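Local coordinates for peptide-binding protein (Photobacterium damsela subsp. piscicida, PDB 6SQX) that is a secreted NlpC/P60 endopeptidase that cleaves the peptidoglycan of potentially competing bacteria, probably by a cysteine-peptidase mechanism, at residues I38-K41 with D42-K45; Q376-P379 with F380-L383; N46-D49 with K50-R54; Y298-F301 with A302-I305. All coordinates share one frame; numbering follows the deposited sequence. Where two conformers were deposited one is given.

Overall arrangement
Four short local contacts meet around one end of helix 298-308, on the same side of the chain's centre. Interaction 4, on that helix, touches all three others: its centre lies about 11 Å from that of interaction 1 and about 15 Å from those of interactions 2 and 3. Residues 38-54 run on from interaction 1 into interaction 3, and Ile47 of interaction 3 packs its CD1 3.5 Å from Phe301 CD1. Interaction 2 also touches the other three, with Phe380 CZ 3.9 Å from Ile38 CG1, Phe380 CE1 3.7 Å from Ile305 CD1, and Met381 CE 3.6 Å from Ile48 CD1. The loop before helix 50-64 thus packs against helix 298-308 and the start of strand 382-387 in the NlpC/P60 region.

Interaction 1: I38-K41 with D42-K45; sequences ISHK and DLDK. With EDO (1,2-ethanediol), chain G.
The His40 imidazole meets Leu43 obliquely: ring atom CD2 lies 3.7 Å from Leu43 CD1, and NE2 is only slightly farther from the same methyl. The second flat group, the Asp42 carboxylate, has different partners for each oxygen. OD1 takes the lysines, and Lys41, Asp42 and Lys45 form a salt-bridge network. Lys45 NZ donates to Asp42 OD1 at 2.8 Å, arriving nearly in line with the C-O bond, while Lys41 NZ is a weaker salt-bridge partner at 3.4 Å from the same Asp42 OD1. Lys45 gets there with a chain extended beyond CG, whereas Lys41 folds its last bond over (chi4 63°). The two ammonium groups come close together, and the carboxylate oxygen they share probably offsets their like charges. OD2 instead accepts from O2 of a bound 1,2-ethanediol at 2.6 Å, a molecule that probably came from the crystallisation liquor. That diol oxygen is also held by the backbone, since Ser39 N donates to it almost straight (171°) at 3.1 Å.

In the backbone, Asp42 N bonds to Ser39 O and Leu43 N to His40 O, each at 3.1 Å and each with the donor 64° out of the carbonyl plane. A type I turn from Asp42 to Lys45 follows, closed by Lys45 N to Asp42 O at 2.9 Å. Residues 38-45, in the loop between strand 23-25 and helix 50-64, pack on helix 298-308: Ile38 touches Tyr298 and Ala302, Leu43 touches Lys299, and the Lys45 backbone bonds to that of Tyr298.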
ATOM      1  N   ILE A  38       8.882   7.263  21.751  1.00 23.88           N
ATOM      2  CA  ILE A  38       9.700   6.109  22.126  1.00 23.71           C
ATOM      3  C   ILE A  38      10.456   6.460  23.396  1.00 25.88           C
ATOM      4  O   ILE A  38      11.162   7.480  23.442  1.00 27.58           O
ATOM      5  CB  ILE A  38      10.659   5.694  21.004  1.00 23.64           C
ATOM      6  CG1 ILE A  38       9.842   5.261  19.771  1.00 23.67           C
ATOM      7  CG2 ILE A  38      11.601   4.580  21.500  1.00 25.02           C
ATOM      8  CD1 ILE A  38      10.642   5.104  18.517  1.00 24.11           C
ATOM      9  N   SER A  39      10.307   5.629  24.431  0.56 25.97           N
ATOM     10  CA  SER A  39      10.995   5.908  25.682  0.56 28.03           C
ATOM     11  C   SER A  39      12.494   5.722  25.500  0.56 30.55           C
ATOM     12  O   SER A  39      12.949   4.988  24.619  0.56 30.00           O
ATOM     13  CB  SER A  39      10.494   4.982  26.788  0.56 30.74           C
ATOM     14  OG  SER A  39      10.718   3.640  26.430  0.56 32.43           O
ATOM     15  N   HIS A  40      13.271   6.407  26.338  1.00 35.29           N
ATOM     16  CA  HIS A  40      14.719   6.346  26.172  1.00 42.72           C
ATOM     17  C   HIS A  40      15.234   4.926  26.374  1.00 43.21           C
ATOM     18  O   HIS A  40      16.083   4.454  25.611  1.00 42.66           O
ATOM     19  CB  HIS A  40      15.440   7.347  27.075  1.00 49.62           C
ATOM     20  CG  HIS A  40      16.834   7.646  26.613  1.00 55.00           C
ATOM     21  ND1 HIS A  40      17.955   7.168  27.260  1.00 57.07           N
ATOM     22  CD2 HIS A  40      17.286   8.339  25.539  1.00 56.73           C
ATOM     23  CE1 HIS A  40      19.037   7.568  26.613  1.00 58.37           C
ATOM     24  NE2 HIS A  40      18.660   8.277  25.564  1.00 58.51           N
ATOM     25  N   LYS A  41      14.671   4.205  27.343  1.00 44.96           N
ATOM     26  CA  LYS A  41      15.125   2.844  27.601  1.00 47.39           C
ATOM     27  C   LYS A  41      14.794   1.890  26.461  1.00 45.22           C
ATOM     28  O   LYS A  41      15.449   0.854  26.337  1.00 44.88           O
ATOM     29  CB  LYS A  41      14.546   2.327  28.916  1.00 52.00           C
ATOM     30  CG  LYS A  41      13.049   2.075  28.893  1.00 55.88           C
ATOM     31  CD  LYS A  41      12.581   1.497  30.225  1.00 59.36           C
ATOM     32  CE  LYS A  41      11.109   1.107  30.173  1.00 62.29           C
ATOM     33  NZ  LYS A  41      10.850   0.019  29.184  1.00 63.63           N
ATOM     34  N   ASP A  42      13.808   2.218  25.615  1.00 42.33           N
ATOM     35  CA  ASP A  42      13.493   1.359  24.485  1.00 40.30           C
ATOM     36  C   ASP A  42      14.319   1.684  23.250  1.00 38.83           C
ATOM     37  O   ASP A  42      14.312   0.893  22.302  1.00 36.85           O
ATOM     38  CB  ASP A  42      12.008   1.470  24.120  1.00 40.05           C
ATOM     39  CG  ASP A  42      11.101   0.798  25.125  1.00 41.67           C
ATOM     40  OD1 ASP A  42      11.581  -0.090  25.857  1.00 43.90           O
ATOM     41  OD2 ASP A  42       9.901   1.161  25.172  1.00 40.83           O
ATOM     42  N   LEU A  43      15.009   2.833  23.235  1.00 39.75           N
ATOM     43  CA  LEU A  43      15.726   3.259  22.036  1.00 44.05           C
ATOM     44  C   LEU A  43      16.538   2.126  21.431  1.00 48.12           C
ATOM     45  O   LEU A  43      16.451   1.847  20.226  1.00 50.75           O
ATOM     46  CB  LEU A  43      16.661   4.410  22.387  1.00 46.45           C
ATOM     47  CG  LEU A  43      16.209   5.830  22.128  1.00 46.15           C
ATOM     48  CD1 LEU A  43      17.423   6.698  22.258  1.00 46.29           C
ATOM     49  CD2 LEU A  43      15.552   5.972  20.752  1.00 44.15           C
ATOM     50  N   ASP A  44      17.312   1.440  22.270  1.00 48.54           N
ATOM     51  CA  ASP A  44      18.254   0.425  21.834  1.00 51.46           C
ATOM     52  C   ASP A  44      17.635  -0.962  21.690  1.00 47.26           C
ATOM     53  O   ASP A  44      18.370  -1.915  21.435  1.00 50.10           O
ATOM     54  CB  ASP A  44      19.424   0.354  22.817  1.00 57.94           C
ATOM     55  CG  ASP A  44      20.184   1.654  22.898  1.00 63.75           C
ATOM     56  OD1 ASP A  44      20.648   2.137  21.837  1.00 65.12           O
ATOM     57  OD2 ASP A  44      20.300   2.203  24.017  1.00 65.90           O
ATOM     58  N   LYS A  45      16.323  -1.106  21.853  1.00 39.86           N
ATOM     59  CA  LYS A  45      15.700  -2.424  21.808  1.00 35.76           C
ATOM     60  C   LYS A  45      15.099  -2.722  20.436  1.00 34.37           C
ATOM     61  O   LYS A  45      14.843  -1.827  19.621  1.00 35.11           O
ATOM     62  CB  LYS A  45      14.601  -2.553  22.866  1.00 34.44           C
ATOM     63  CG  LYS A  45      15.082  -2.458  24.326  1.00 35.44           C
ATOM     64  CD  LYS A  45      13.881  -2.538  25.243  1.00 37.13           C
ATOM     65  CE  LYS A  45      14.220  -2.232  26.690  1.00 39.69           C
ATOM     66  NZ  LYS A  45      12.980  -1.946  27.462  1.00 42.42           N
TER
HETATM   67  C1  EDO G 505       6.984   1.704  22.841  1.00 34.27           C
HETATM   68  O1  EDO G 505       5.918   2.345  23.538  1.00 36.52           O
HETATM   69  C2  EDO G 505       8.155   2.663  22.672  1.00 29.67           C
HETATM   70  O2  EDO G 505       8.705   3.063  23.944  1.00 32.98           O

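Interaction 2: Q376-P379 with F380-L383; sequences QLIP and FMTL
Ile378 and Met381 close a type II beta turn that leads into strand 382-387. Its defining bond runs from Met381 N to Ile378 O, at 3.0 Å with an N-H...O angle of 153°. The same acceptor is used twice: the Thr382 hydroxyl, OG1, donates to Ile378 O at 2.9 Å, and the two donors come at opposite faces of the carbonyl plane, each well above it and neither on a lone pair. The Ile378 carbonyl is therefore held by one backbone and one side-chain donor. The threonine torsion makes this possible, for chi1 of -53° sets OG1 beside its own backbone N and turns it back toward the turn. Phe380, at the third position, has a positive phi of 76°, as this turn type demands.

Other backbone polar groups are satisfied by the six-stranded antiparallel sheet: Phe380 and Thr382 bond with Tyr399 of strand 395-405, and Met381 with Leu473 just past strand 467-472. Apolar contacts fill in around the bonds. Pro379 CB lies 3.9 Å from Phe380 CD2. The Thr382 and Leu377 side chains cross at about a right angle, with Thr382 CG2 4.0 Å from Leu377 CD2.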
ATOM      1  N   GLN A 376      -3.987  -7.398  24.975  1.00 69.34           N
ATOM      2  CA  GLN A 376      -2.857  -6.487  25.119  1.00 67.05           C
ATOM      3  C   GLN A 376      -2.478  -5.957  23.739  1.00 59.16           C
ATOM      4  O   GLN A 376      -2.118  -6.740  22.853  1.00 59.48           O
ATOM      5  CB  GLN A 376      -1.669  -7.213  25.753  1.00 71.55           C
ATOM      6  CG  GLN A 376      -0.367  -6.416  25.757  1.00 76.56           C
ATOM      7  CD  GLN A 376      -0.339  -5.301  26.802  1.00 80.62           C
ATOM      8  OE1 GLN A 376      -1.061  -4.303  26.695  1.00 81.98           O
ATOM      9  NE2 GLN A 376       0.505  -5.466  27.817  1.00 81.79           N
ATOM     10  N   LEU A 377      -2.581  -4.638  23.556  1.00 49.88           N
ATOM     11  CA  LEU A 377      -2.174  -3.989  22.312  1.00 41.22           C
ATOM     12  C   LEU A 377      -0.686  -3.657  22.374  1.00 35.86           C
ATOM     13  O   LEU A 377      -0.137  -3.366  23.438  1.00 38.05           O
ATOM     14  CB  LEU A 377      -2.974  -2.702  22.108  1.00 39.47           C
ATOM     15  CG  LEU A 377      -4.493  -2.871  21.995  1.00 40.55           C
ATOM     16  CD1 LEU A 377      -5.133  -1.590  21.521  1.00 41.04           C
ATOM     17  CD2 LEU A 377      -4.846  -4.016  21.045  1.00 41.13           C
ATOM     18  N   ILE A 378      -0.023  -3.717  21.224  1.00 30.63           N
ATOM     19  CA  ILE A 378       1.424  -3.532  21.178  0.54 28.85           C
ATOM     20  C   ILE A 378       1.748  -2.347  20.280  1.00 27.04           C
ATOM     21  O   ILE A 378       1.520  -2.420  19.061  1.00 26.64           O
ATOM     22  CB  ILE A 378       2.134  -4.786  20.651  0.54 29.22           C
ATOM     23  CG1 ILE A 378       1.793  -5.999  21.523  0.54 30.25           C
ATOM     24  CG2 ILE A 378       3.636  -4.532  20.561  0.54 29.71           C
ATOM     25  CD1 ILE A 378       2.614  -7.255  21.199  0.54 31.81           C
ATOM     26  N   PRO A 379       2.280  -1.252  20.822  1.00 25.55           N
ATOM     27  CA  PRO A 379       2.687  -0.126  19.967  1.00 25.06           C
ATOM     28  C   PRO A 379       3.653  -0.590  18.895  1.00 24.41           C
ATOM     29  O   PRO A 379       4.553  -1.401  19.151  1.00 25.54           O
ATOM     30  CB  PRO A 379       3.369   0.843  20.950  1.00 25.99           C
ATOM     31  CG  PRO A 379       2.682   0.548  22.283  1.00 25.21           C
ATOM     32  CD  PRO A 379       2.454  -0.962  22.258  1.00 24.88           C
ATOM     33  N   PHE A 380       3.430  -0.092  17.683  1.00 21.62           N
ATOM     34  CA  PHE A 380       4.209  -0.381  16.486  1.00 21.03           C
ATOM     35  C   PHE A 380       3.911  -1.749  15.895  1.00 20.98           C
ATOM     36  O   PHE A 380       4.484  -2.077  14.835  1.00 22.78           O
ATOM     37  CB  PHE A 380       5.730  -0.201  16.661  1.00 21.63           C
ATOM     38  CG  PHE A 380       6.125   1.210  17.044  1.00 22.65           C
ATOM     39  CD1 PHE A 380       6.394   2.182  16.071  1.00 22.70           C
ATOM     40  CD2 PHE A 380       6.228   1.574  18.373  1.00 25.07           C
ATOM     41  CE1 PHE A 380       6.743   3.484  16.429  1.00 24.44           C
ATOM     42  CE2 PHE A 380       6.581   2.870  18.736  1.00 25.49           C
ATOM     43  CZ  PHE A 380       6.849   3.823  17.762  1.00 25.32           C
ATOM     44  N   MET A 381       3.014  -2.546  16.511  1.00 21.53           N
ATOM     45  CA  MET A 381       2.728  -3.894  16.039  1.00 21.87           C
ATOM     46  C   MET A 381       1.234  -4.190  16.020  1.00 22.41           C
ATOM     47  O   MET A 381       0.858  -5.368  15.990  1.00 24.06           O
ATOM     48  CB  MET A 381       3.492  -4.935  16.891  1.00 25.11           C
ATOM     49  CG  MET A 381       4.970  -4.967  16.575  1.00 27.37           C
ATOM     50  SD  MET A 381       5.308  -5.610  14.904  1.00 29.25           S
ATOM     51  CE  MET A 381       6.871  -4.814  14.591  1.00 31.16           C
ATOM     52  N   THR A 382       0.379  -3.176  16.073  1.00 20.85           N
ATOM     53  CA  THR A 382      -1.067  -3.373  16.062  1.00 20.71           C
ATOM     54  C   THR A 382      -1.667  -2.444  15.038  1.00 20.55           C
ATOM     55  O   THR A 382      -1.344  -1.258  15.036  1.00 21.08           O
ATOM     56  CB  THR A 382      -1.652  -3.009  17.429  1.00 24.25           C
ATOM     57  OG1 THR A 382      -0.955  -3.735  18.453  1.00 26.38           O
ATOM     58  CG2 THR A 382      -3.149  -3.352  17.489  1.00 25.47           C
ATOM     59  N   LEU A 383      -2.537  -2.950  14.181  1.00 20.55           N
ATOM     60  CA  LEU A 383      -3.253  -2.131  13.226  1.00 20.73           C
ATOM     61  C   LEU A 383      -4.600  -1.755  13.826  1.00 20.73           C
ATOM     62  O   LEU A 383      -5.298  -2.607  14.383  1.00 22.54           O
ATOM     63  CB  LEU A 383      -3.493  -2.924  11.937  1.00 20.86           C
ATOM     64  CG  LEU A 383      -2.283  -3.598  11.286  1.00 21.64           C
ATOM     65  CD1 LEU A 383      -2.643  -4.266   9.972  1.00 23.88           C
ATOM     66  CD2 LEU A 383      -1.164  -2.550  11.051  1.00 23.75           C
TER

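Interaction 3: N46-D49 with K50-R54; sequences NIID and KYTIR
Asp49 is the N-cap of helix 50-64, and Thr52, three residues on, supplies the capped N-H. The aspartate sits just before the first turn, its CG between the backbone N and the carbonyl carbon (chi1 63°), which swings OD1 over the start of the helix.

Lys50 opens the helix. Its chain bends at chi2 and reaches back alongside the preceding loop, where one water joins the two segments, accepting from Lys50 NZ at 3.1 Å and from Asn46 ND2 at 3.3 Å. Tyr51 sends its ring away from the contact and adds little beyond its CB beside the capping carboxylate.

Thr52 brings two donors to one oxygen. Thr52 N meets Asp49 OD1 at 2.9 Å, nearly along the C-O bond, and Thr52 OG1 meets the same Asp49 OD1 at 2.8 Å from the syn side, 33° out of the carboxylate plane. Twofold gripping fixes the rotation of the carboxylate, and the helix start would be expected to stabilise its negative charge. The methyl of the threonine turns the other way: Thr52 CG2 lies 4.0 Å from Ile48 CB, the side chains crossing at about a right angle.

Ile53 begins the regular helical bonding, its N donating to Asp49 O at 3.0 Å and almost straight (170°). Its CB also packs 4.1 Å from Ile48 CG1, so the buried Ile48 bridges two successive helix residues. With Arg54 the ladder continues: its NE pairs with Glu58 OE2, while Arg54 N bonds to Lys50 O at 3.0 Å.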
ATOM      1  N   ASN A  46      14.867  -4.012  20.200  1.00 31.95           N
ATOM      2  CA  ASN A  46      14.075  -4.458  19.065  1.00 31.81           C
ATOM      3  C   ASN A  46      12.619  -4.618  19.481  1.00 30.36           C
ATOM      4  O   ASN A  46      12.312  -5.002  20.613  1.00 31.24           O
ATOM      5  CB  ASN A  46      14.606  -5.779  18.508  1.00 33.98           C
ATOM      6  CG  ASN A  46      15.956  -5.629  17.847  1.00 37.08           C
ATOM      7  OD1 ASN A  46      16.273  -4.579  17.300  1.00 37.81           O
ATOM      8  ND2 ASN A  46      16.771  -6.677  17.917  1.00 40.16           N
ATOM      9  N   ILE A  47      11.721  -4.333  18.538  1.00 28.64           N
ATOM     10  CA  ILE A  47      10.289  -4.351  18.839  1.00 26.85           C
ATOM     11  C   ILE A  47       9.785  -5.781  19.013  1.00 28.87           C
ATOM     12  O   ILE A  47       8.900  -6.045  19.835  1.00 30.80           O
ATOM     13  CB  ILE A  47       9.496  -3.586  17.763  1.00 25.96           C
ATOM     14  CG1 ILE A  47      10.074  -2.185  17.605  1.00 26.46           C
ATOM     15  CG2 ILE A  47       8.016  -3.534  18.093  1.00 26.74           C
ATOM     16  CD1 ILE A  47       9.320  -1.289  16.653  1.00 27.75           C
ATOM     17  N   ILE A  48      10.315  -6.725  18.234  1.00 30.72           N
ATOM     18  CA  ILE A  48       9.988  -8.129  18.440  1.00 34.29           C
ATOM     19  C   ILE A  48      11.285  -8.919  18.454  1.00 34.48           C
ATOM     20  O   ILE A  48      12.314  -8.476  17.937  1.00 34.77           O
ATOM     21  CB  ILE A  48       8.980  -8.707  17.415  1.00 37.33           C
ATOM     22  CG1 ILE A  48       9.559  -8.692  15.996  1.00 39.21           C
ATOM     23  CG2 ILE A  48       7.624  -7.965  17.476  1.00 36.35           C
ATOM     24  CD1 ILE A  48       9.356  -7.384  15.276  1.00 40.28           C
ATOM     25  N   ASP A  49      11.225 -10.103  19.052  1.00 36.06           N
ATOM     26  CA  ASP A  49      12.424 -10.882  19.313  1.00 37.85           C
ATOM     27  C   ASP A  49      12.872 -11.663  18.075  1.00 37.11           C
ATOM     28  O   ASP A  49      12.221 -11.661  17.021  1.00 35.75           O
ATOM     29  CB  ASP A  49      12.238 -11.763  20.547  1.00 40.24           C
ATOM     30  CG  ASP A  49      11.127 -12.804  20.392  1.00 43.63           C
ATOM     31  OD1 ASP A  49      10.737 -13.157  19.259  1.00 42.95           O
ATOM     32  OD2 ASP A  49      10.639 -13.287  21.436  1.00 46.76           O
ATOM     33  N   LYS A  50      14.011 -12.348  18.224  1.00 37.46           N
ATOM     34  CA  LYS A  50      14.644 -13.018  17.093  1.00 38.02           C
ATOM     35  C   LYS A  50      13.761 -14.125  16.544  1.00 36.72           C
ATOM     36  O   LYS A  50      13.639 -14.282  15.322  1.00 37.06           O
ATOM     37  CB  LYS A  50      15.999 -13.597  17.509  1.00 41.25           C
ATOM     38  CG  LYS A  50      17.040 -12.563  17.894  1.00 46.55           C
ATOM     39  CD  LYS A  50      17.526 -11.762  16.700  1.00 49.87           C
ATOM     40  CE  LYS A  50      18.614 -10.763  17.106  1.00 52.62           C
ATOM     41  NZ  LYS A  50      19.080  -9.916  15.957  1.00 53.71           N
ATOM     42  N   TYR A  51      13.134 -14.898  17.430  1.00 36.44           N
ATOM     43  CA  TYR A  51      12.257 -15.974  16.982  1.00 36.23           C
ATOM     44  C   TYR A  51      11.100 -15.428  16.166  1.00 35.09           C
ATOM     45  O   TYR A  51      10.768 -15.952  15.096  1.00 35.93           O
ATOM     46  CB  TYR A  51      11.723 -16.750  18.184  1.00 40.24           C
ATOM     47  CG  TYR A  51      10.684 -17.772  17.802  1.00 43.05           C
ATOM     48  CD1 TYR A  51      11.060 -19.017  17.317  1.00 46.23           C
ATOM     49  CD2 TYR A  51       9.325 -17.500  17.933  1.00 44.48           C
ATOM     50  CE1 TYR A  51      10.116 -19.958  16.958  1.00 46.92           C
ATOM     51  CE2 TYR A  51       8.366 -18.443  17.574  1.00 46.61           C
ATOM     52  CZ  TYR A  51       8.773 -19.672  17.093  1.00 47.93           C
ATOM     53  OH  TYR A  51       7.841 -20.622  16.726  1.00 50.28           O
ATOM     54  N   THR A  52      10.480 -14.355  16.654  1.00 32.27           N
ATOM     55  CA  THR A  52       9.288 -13.837  16.005  1.00 30.62           C
ATOM     56  C   THR A  52       9.626 -13.232  14.651  1.00 27.27           C
ATOM     57  O   THR A  52       8.900 -13.444  13.672  1.00 27.97           O
ATOM     58  CB  THR A  52       8.619 -12.815  16.924  1.00 32.88           C
ATOM     59  OG1 THR A  52       8.231 -13.465  18.146  1.00 35.42           O
ATOM     60  CG2 THR A  52       7.389 -12.232  16.246  1.00 33.40           C
ATOM     61  N   ILE A  53      10.705 -12.447  14.574  1.00 27.36           N
ATOM     62  CA  ILE A  53      11.044 -11.834  13.287  1.00 26.19           C
ATOM     63  C   ILE A  53      11.444 -12.902  12.266  1.00 26.47           C
ATOM     64  O   ILE A  53      11.153 -12.753  11.070  1.00 25.25           O
ATOM     65  CB  ILE A  53      12.073 -10.682  13.435  1.00 27.01           C
ATOM     66  CG1 ILE A  53      12.154  -9.829  12.145  1.00 26.51           C
ATOM     67  CG2 ILE A  53      13.461 -11.216  13.744  1.00 28.40           C
ATOM     68  CD1 ILE A  53      10.850  -9.156  11.751  1.00 26.77           C
ATOM     69  N   ARG A  54      12.091 -13.989  12.711  1.00 27.50           N
ATOM     70  CA  ARG A  54      12.412 -15.074  11.794  1.00 29.51           C
ATOM     71  C   ARG A  54      11.138 -15.678  11.201  1.00 28.41           C
ATOM     72  O   ARG A  54      11.058 -15.909   9.991  1.00 28.89           O
ATOM     73  CB  ARG A  54      13.240 -16.150  12.508  1.00 36.32           C
ATOM     74  CG  ARG A  54      13.472 -17.365  11.634  1.00 45.58           C
ATOM     75  CD  ARG A  54      14.110 -18.514  12.419  1.00 55.85           C
ATOM     76  NE  ARG A  54      13.987 -19.787  11.707  1.00 64.07           N
ATOM     77  CZ  ARG A  54      14.610 -20.911  12.057  1.00 70.00           C
ATOM     78  NH1 ARG A  54      14.430 -22.020  11.345  1.00 72.16           N
ATOM     79  NH2 ARG A  54      15.414 -20.929  13.116  1.00 71.41           N
TER
HETATM   80  O   HOH W   1      19.617  -6.909  16.338  1.00 52.87           O

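Interaction 4: Y298-F301 with A302-I305; sequences YKNF and AHQI
His303 lays one face of its imidazole over the Lys299 carbonyl, one helical turn earlier, with CD2 3.2 Å from Lys299 O. The histidine CG is anti to its own carbonyl carbon (chi1 -65°), and this leans the ring back along the helix toward the N-terminal end. The same oxygen, Lys299 O, accepts the regular helical bond from His303 N at 2.9 Å, so the ring packs over an acceptor already in use. At the ring's edge, and in its plane, stands Asn300 OD1, 4.0 Å from His303 CD2; amide and ring are turned 47° against each other. The amide's main polar bond points elsewhere, Asn300 ND2 donating to Thr295 O.

Gln304 and Ile305 repeat the same first torsion to different ends. Gln304 CG brushes Asn300 O at 3.3 Å, after which a bend at chi2 (-62°) carries the amide away from the contact. Ile305 places CG1 3.3 Å from Phe301 O, and its CD1 stays close to that oxygen as well. Ala302, with only a methyl, sets CB 3.4 Å from Tyr298 O.

The backbone is plain alpha-helix: four consecutive bonds link residues four apart, from Ala302 N to Tyr298 O through Ile305 N to Phe301 O, the last at 2.8 Å. Just before the segment, Ser297 OG is hydrogen-bonded to Asn300 N. Around this segment, Phe301 stacks on Phe335, His303 meets Phe35 edge to face, and Gln304 and Ile305 pack on Leu331 of helix 326-334.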
ATOM      1  N   TYR A 298      13.418  -0.297  17.520  1.00 22.42           N
ATOM      2  CA  TYR A 298      12.652   0.946  17.648  1.00 22.35           C
ATOM      3  C   TYR A 298      13.303   2.084  16.857  1.00 22.49           C
ATOM      4  O   TYR A 298      12.608   2.850  16.182  1.00 23.50           O
ATOM      5  CB  TYR A 298      12.466   1.371  19.114  1.00 24.46           C
ATOM      6  CG  TYR A 298      11.427   0.527  19.838  1.00 25.09           C
ATOM      7  CD1 TYR A 298      10.067   0.771  19.687  1.00 26.22           C
ATOM      8  CD2 TYR A 298      11.817  -0.527  20.670  1.00 26.33           C
ATOM      9  CE1 TYR A 298       9.112  -0.037  20.345  1.00 27.24           C
ATOM     10  CE2 TYR A 298      10.887  -1.319  21.329  1.00 27.45           C
ATOM     11  CZ  TYR A 298       9.535  -1.074  21.161  1.00 29.01           C
ATOM     12  OH  TYR A 298       8.612  -1.876  21.822  1.00 31.13           O
ATOM     13  N   LYS A 299      14.644   2.207  16.928  1.00 22.68           N
ATOM     14  CA  LYS A 299      15.318   3.272  16.177  1.00 22.45           C
ATOM     15  C   LYS A 299      15.024   3.186  14.680  1.00 22.08           C
ATOM     16  O   LYS A 299      14.715   4.199  14.037  1.00 22.00           O
ATOM     17  CB  LYS A 299      16.838   3.231  16.401  1.00 25.71           C
ATOM     18  CG  LYS A 299      17.329   3.910  17.625  1.00 29.39           C
ATOM     19  CD  LYS A 299      18.831   3.692  17.755  1.00 32.91           C
ATOM     20  CE  LYS A 299      19.424   4.659  18.791  1.00 38.27           C
ATOM     21  NZ  LYS A 299      20.804   4.300  19.219  1.00 40.51           N
ATOM     22  N   ASN A 300      15.158   1.982  14.088  1.00 21.37           N
ATOM     23  CA  ASN A 300      14.939   1.862  12.650  1.00 21.83           C
ATOM     24  C   ASN A 300      13.485   2.113  12.265  1.00 21.28           C
ATOM     25  O   ASN A 300      13.208   2.734  11.221  1.00 20.70           O
ATOM     26  CB  ASN A 300      15.405   0.502  12.137  1.00 22.10           C
ATOM     27  CG  ASN A 300      16.925   0.414  12.023  1.00 24.25           C
ATOM     28  OD1 ASN A 300      17.602   1.461  11.957  1.00 27.51           O
ATOM     29  ND2 ASN A 300      17.473  -0.810  11.954  1.00 24.64           N
ATOM     30  N   PHE A 301      12.533   1.619  13.070  1.00 20.63           N
ATOM     31  CA  PHE A 301      11.130   1.928  12.771  1.00 19.50           C
ATOM     32  C   PHE A 301      10.902   3.439  12.787  1.00 19.92           C
ATOM     33  O   PHE A 301      10.205   3.978  11.915  1.00 21.57           O
ATOM     34  CB  PHE A 301      10.200   1.240  13.776  1.00 21.50           C
ATOM     35  CG  PHE A 301       9.628  -0.060  13.268  1.00 20.95           C
ATOM     36  CD1 PHE A 301      10.387  -1.226  13.294  1.00 21.28           C
ATOM     37  CD2 PHE A 301       8.331  -0.115  12.759  1.00 22.70           C
ATOM     38  CE1 PHE A 301       9.878  -2.425  12.811  1.00 22.46           C
ATOM     39  CE2 PHE A 301       7.805  -1.332  12.286  1.00 24.84           C
ATOM     40  CZ  PHE A 301       8.593  -2.464  12.314  1.00 24.75           C
ATOM     41  N   ALA A 302      11.494   4.128  13.784  1.00 19.45           N
ATOM     42  CA  ALA A 302      11.349   5.582  13.897  1.00 19.67           C
ATOM     43  C   ALA A 302      11.939   6.297  12.686  1.00 19.65           C
ATOM     44  O   ALA A 302      11.321   7.224  12.142  1.00 20.00           O
ATOM     45  CB  ALA A 302      11.983   6.081  15.198  1.00 20.98           C
ATOM     46  N   HIS A 303      13.152   5.895  12.262  1.00 19.26           N
ATOM     47  CA  HIS A 303      13.731   6.549  11.093  1.00 18.41           C
ATOM     48  C   HIS A 303      12.849   6.357   9.869  1.00 19.64           C
ATOM     49  O   HIS A 303      12.641   7.284   9.079  1.00 20.53           O
ATOM     50  CB  HIS A 303      15.111   5.989  10.768  1.00 20.16           C
ATOM     51  CG  HIS A 303      16.163   6.239  11.804  1.00 20.37           C
ATOM     52  ND1 HIS A 303      16.385   7.476  12.378  1.00 21.27           N
ATOM     53  CD2 HIS A 303      17.100   5.406  12.319  1.00 21.54           C
ATOM     54  CE1 HIS A 303      17.406   7.380  13.223  1.00 22.51           C
ATOM     55  NE2 HIS A 303      17.866   6.134  13.201  1.00 22.36           N
ATOM     56  N   GLN A 304      12.342   5.136   9.675  1.00 19.21           N
ATOM     57  CA  GLN A 304      11.541   4.879   8.482  1.00 19.16           C
ATOM     58  C   GLN A 304      10.212   5.613   8.541  1.00 19.98           C
ATOM     59  O   GLN A 304       9.787   6.220   7.546  1.00 20.62           O
ATOM     60  CB  GLN A 304      11.331   3.379   8.330  1.00 19.44           C
ATOM     61  CG  GLN A 304      12.630   2.679   8.007  1.00 20.07           C
ATOM     62  CD  GLN A 304      13.207   3.166   6.696  1.00 19.94           C
ATOM     63  OE1 GLN A 304      12.559   3.081   5.646  1.00 22.62           O
ATOM     64  NE2 GLN A 304      14.429   3.748   6.760  1.00 20.98           N
ATOM     65  N   ILE A 305       9.548   5.590   9.705  1.00 18.98           N
ATOM     66  CA  ILE A 305       8.333   6.392   9.884  1.00 18.91           C
ATOM     67  C   ILE A 305       8.594   7.853   9.544  1.00 19.17           C
ATOM     68  O   ILE A 305       7.850   8.484   8.781  1.00 19.77           O
ATOM     69  CB  ILE A 305       7.786   6.221  11.309  1.00 18.99           C
ATOM     70  CG1 ILE A 305       7.072   4.863  11.423  1.00 19.48           C
ATOM     71  CG2 ILE A 305       6.849   7.366  11.684  1.00 19.72           C
ATOM     72  CD1 ILE A 305       6.765   4.481  12.847  1.00 21.77           C
TER